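Local coordinates for spike protein S1 (PDB 5GYQ) that probably attaches the virion to host cells as the putative receptor-binding domain of a bat coronavirus spike, initiating infection, at residues F32-V37 against R54-M59. Numbering follows the deposited sequence.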
loop_
_atom_site.group_PDB
_atom_site.type_symbol
_atom_site.label_atom_id
_atom_site.label_comp_id
_atom_site.label_asym_id
_atom_site.label_seq_id
_atom_site.Cartn_x
_atom_site.Cartn_y
_atom_site.Cartn_z
ATOM N N PHE A 32 -4.376 -16.905 -3.017
ATOM C CA PHE A 32 -4.563 -15.514 -3.404
ATOM C C PHE A 32 -4.148 -15.279 -4.851
ATOM O O PHE A 32 -3.112 -15.769 -5.294
ATOM C CB PHE A 32 -3.773 -14.598 -2.465
ATOM C CG PHE A 32 -3.871 -13.140 -2.811
ATOM C CD1 PHE A 32 -2.750 -12.431 -3.215
ATOM C CD2 PHE A 32 -5.083 -12.475 -2.730
ATOM C CE1 PHE A 32 -2.837 -11.088 -3.531
ATOM C CE2 PHE A 32 -5.177 -11.131 -3.046
ATOM C CZ PHE A 32 -4.053 -10.439 -3.448
ATOM N N ASP A 33 -4.963 -14.531 -5.585
ATOM C CA ASP A 33 -4.649 -14.199 -6.969
ATOM C C ASP A 33 -3.812 -12.927 -7.033
ATOM O O ASP A 33 -4.348 -11.819 -7.052
ATOM C CB ASP A 33 -5.932 -14.043 -7.790
ATOM C CG ASP A 33 -5.657 -13.854 -9.273
ATOM O OD1 ASP A 33 -6.586 -13.445 -10.003
ATOM O OD2 ASP A 33 -4.514 -14.109 -9.711
ATOM N N PHE A 34 -2.493 -13.098 -7.074
ATOM C CA PHE A 34 -1.556 -11.978 -7.041
ATOM C C PHE A 34 -1.671 -11.053 -8.249
ATOM O O PHE A 34 -1.256 -9.897 -8.192
ATOM C CB PHE A 34 -0.120 -12.495 -6.941
ATOM C CG PHE A 34 0.316 -12.812 -5.541
ATOM C CD1 PHE A 34 -0.041 -14.009 -4.942
ATOM C CD2 PHE A 34 1.089 -11.913 -4.824
ATOM C CE1 PHE A 34 0.361 -14.303 -3.652
ATOM C CE2 PHE A 34 1.496 -12.200 -3.537
ATOM C CZ PHE A 34 1.130 -13.400 -2.949
ATOM N N THR A 35 -2.231 -11.572 -9.337
ATOM C CA THR A 35 -2.376 -10.816 -10.577
ATOM C C THR A 35 -3.156 -9.517 -10.369
ATOM O O THR A 35 -2.882 -8.503 -11.015
ATOM C CB THR A 35 -3.084 -11.664 -11.655
ATOM O OG1 THR A 35 -2.370 -12.892 -11.841
ATOM C CG2 THR A 35 -3.147 -10.917 -12.976
ATOM N N VAL A 36 -4.117 -9.556 -9.452
ATOM C CA VAL A 36 -4.990 -8.419 -9.190
ATOM C C VAL A 36 -4.208 -7.204 -8.695
ATOM O O VAL A 36 -4.515 -6.068 -9.061
ATOM C CB VAL A 36 -6.077 -8.783 -8.154
ATOM C CG1 VAL A 36 -6.999 -7.599 -7.901
ATOM C CG2 VAL A 36 -6.875 -9.990 -8.627
ATOM N N VAL A 37 -3.190 -7.445 -7.877
ATOM C CA VAL A 37 -2.424 -6.354 -7.288
ATOM C C VAL A 37 -1.072 -6.165 -7.968
ATOM O O VAL A 37 -0.285 -5.308 -7.563
ATOM C CB VAL A 37 -2.198 -6.574 -5.781
ATOM C CG1 VAL A 37 -3.531 -6.642 -5.056
ATOM C CG2 VAL A 37 -1.394 -7.840 -5.545
ATOM N N ARG A 54 9.845 -10.404 -10.741
ATOM C CA ARG A 54 9.503 -11.550 -11.579
ATOM C C ARG A 54 9.233 -12.796 -10.733
ATOM O O ARG A 54 8.556 -13.722 -11.175
ATOM C CB ARG A 54 10.620 -11.829 -12.593
ATOM C CG ARG A 54 11.914 -12.325 -11.970
ATOM C CD ARG A 54 13.109 -12.106 -12.892
ATOM N NE ARG A 54 13.222 -13.129 -13.926
ATOM C CZ ARG A 54 14.343 -13.789 -14.201
ATOM N NH1 ARG A 54 15.450 -13.533 -13.519
ATOM N NH2 ARG A 54 14.360 -14.703 -15.161
ATOM N N ARG A 55 9.756 -12.802 -9.510
ATOM C CA ARG A 55 9.620 -13.945 -8.610
ATOM C C ARG A 55 8.456 -13.772 -7.639
ATOM O O ARG A 55 7.919 -14.752 -7.122
ATOM C CB ARG A 55 10.917 -14.152 -7.823
ATOM C CG ARG A 55 11.616 -15.478 -8.067
ATOM C CD ARG A 55 10.793 -16.645 -7.553
ATOM N NE ARG A 55 11.636 -17.752 -7.107
ATOM C CZ ARG A 55 11.238 -19.019 -7.054
ATOM N NH1 ARG A 55 10.011 -19.347 -7.437
ATOM N NH2 ARG A 55 12.070 -19.961 -6.631
ATOM N N LEU A 56 8.085 -12.514 -7.408
ATOM C CA LEU A 56 7.072 -12.122 -6.422
ATOM C C LEU A 56 5.837 -13.024 -6.393
ATOM O O LEU A 56 5.536 -13.649 -5.375
ATOM C CB LEU A 56 6.630 -10.680 -6.694
ATOM C CG LEU A 56 6.223 -9.728 -5.563
ATOM C CD1 LEU A 56 5.452 -8.549 -6.149
ATOM C CD2 LEU A 56 5.416 -10.399 -4.459
ATOM N N ALA A 57 5.128 -13.084 -7.514
ATOM C CA ALA A 57 3.825 -13.740 -7.561
ATOM C C ALA A 57 3.906 -15.224 -7.904
ATOM O O ALA A 57 2.892 -15.839 -8.227
ATOM C CB ALA A 57 2.927 -13.028 -8.563
ATOM N N SER A 58 5.104 -15.798 -7.825
ATOM C CA SER A 58 5.307 -17.178 -8.254
ATOM C C SER A 58 5.481 -18.153 -7.092
ATOM O O SER A 58 5.444 -19.366 -7.287
ATOM C CB SER A 58 6.524 -17.273 -9.176
ATOM O OG SER A 58 7.726 -17.069 -8.455
ATOM N N MET A 59 5.675 -17.632 -5.886
ATOM C CA MET A 59 5.935 -18.499 -4.740
ATOM C C MET A 59 4.993 -18.232 -3.574
ATOM O O MET A 59 4.175 -17.314 -3.619
ATOM C CB MET A 59 7.391 -18.353 -4.287
ATOM C CG MET A 59 7.844 -16.918 -4.081
ATOM S SD MET A 59 9.632 -16.782 -3.890
ATOM C CE MET A 59 9.896 -17.752 -2.408
#
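Phe34 and Ala57 meet through their beta carbons, Phe34 CB lying 3.5 Å from Ala57 CB, and this small touch illustrates how one buried aromatic side chain can pack its own turn against a second turn and a neighbouring sheet strand. With CG of Phe34 anti to its own carbonyl carbon (chi1 -84°), the ring continues past the alanine methyl; Ala57 CB, set obliquely to the ring, is 4.0 Å from Phe34 CG. Farther along, Phe34 CE2 comes within 4.4 Å of Leu56 CD2, again at a slant to the ring. Within the same segment, Phe32 CD1 sits over one face of the Phe34 ring near its rim, 3.5 Å above that plane, while CE1 of Phe34 lies at the edge of the Phe32 ring, in its plane. Val64 of strand 63-71 and Pro167 of strand 165-167 also touch Phe34, which is buried.

No hydrogen bond joins the segments; bonds within each turn help to shape it. Val37 N bonds to Phe34 O at 3.1 Å, closing a helix-like turn. On the other side Arg55 O takes two donors from one face of its carbonyl plane, Ser58 N at 3.1 Å and Ser58 OG at 2.7 Å, which fastens the turn carrying Ala57; Tyr61 OH bonds to Leu56 O.

The whole is an apolar contact between the turn following strand 30-32 and the turn around Ala57 that follows the short helix 53-56, at the periphery of the betacoronavirus S1 C-terminal domain, beside its five-stranded antiparallel core sheet.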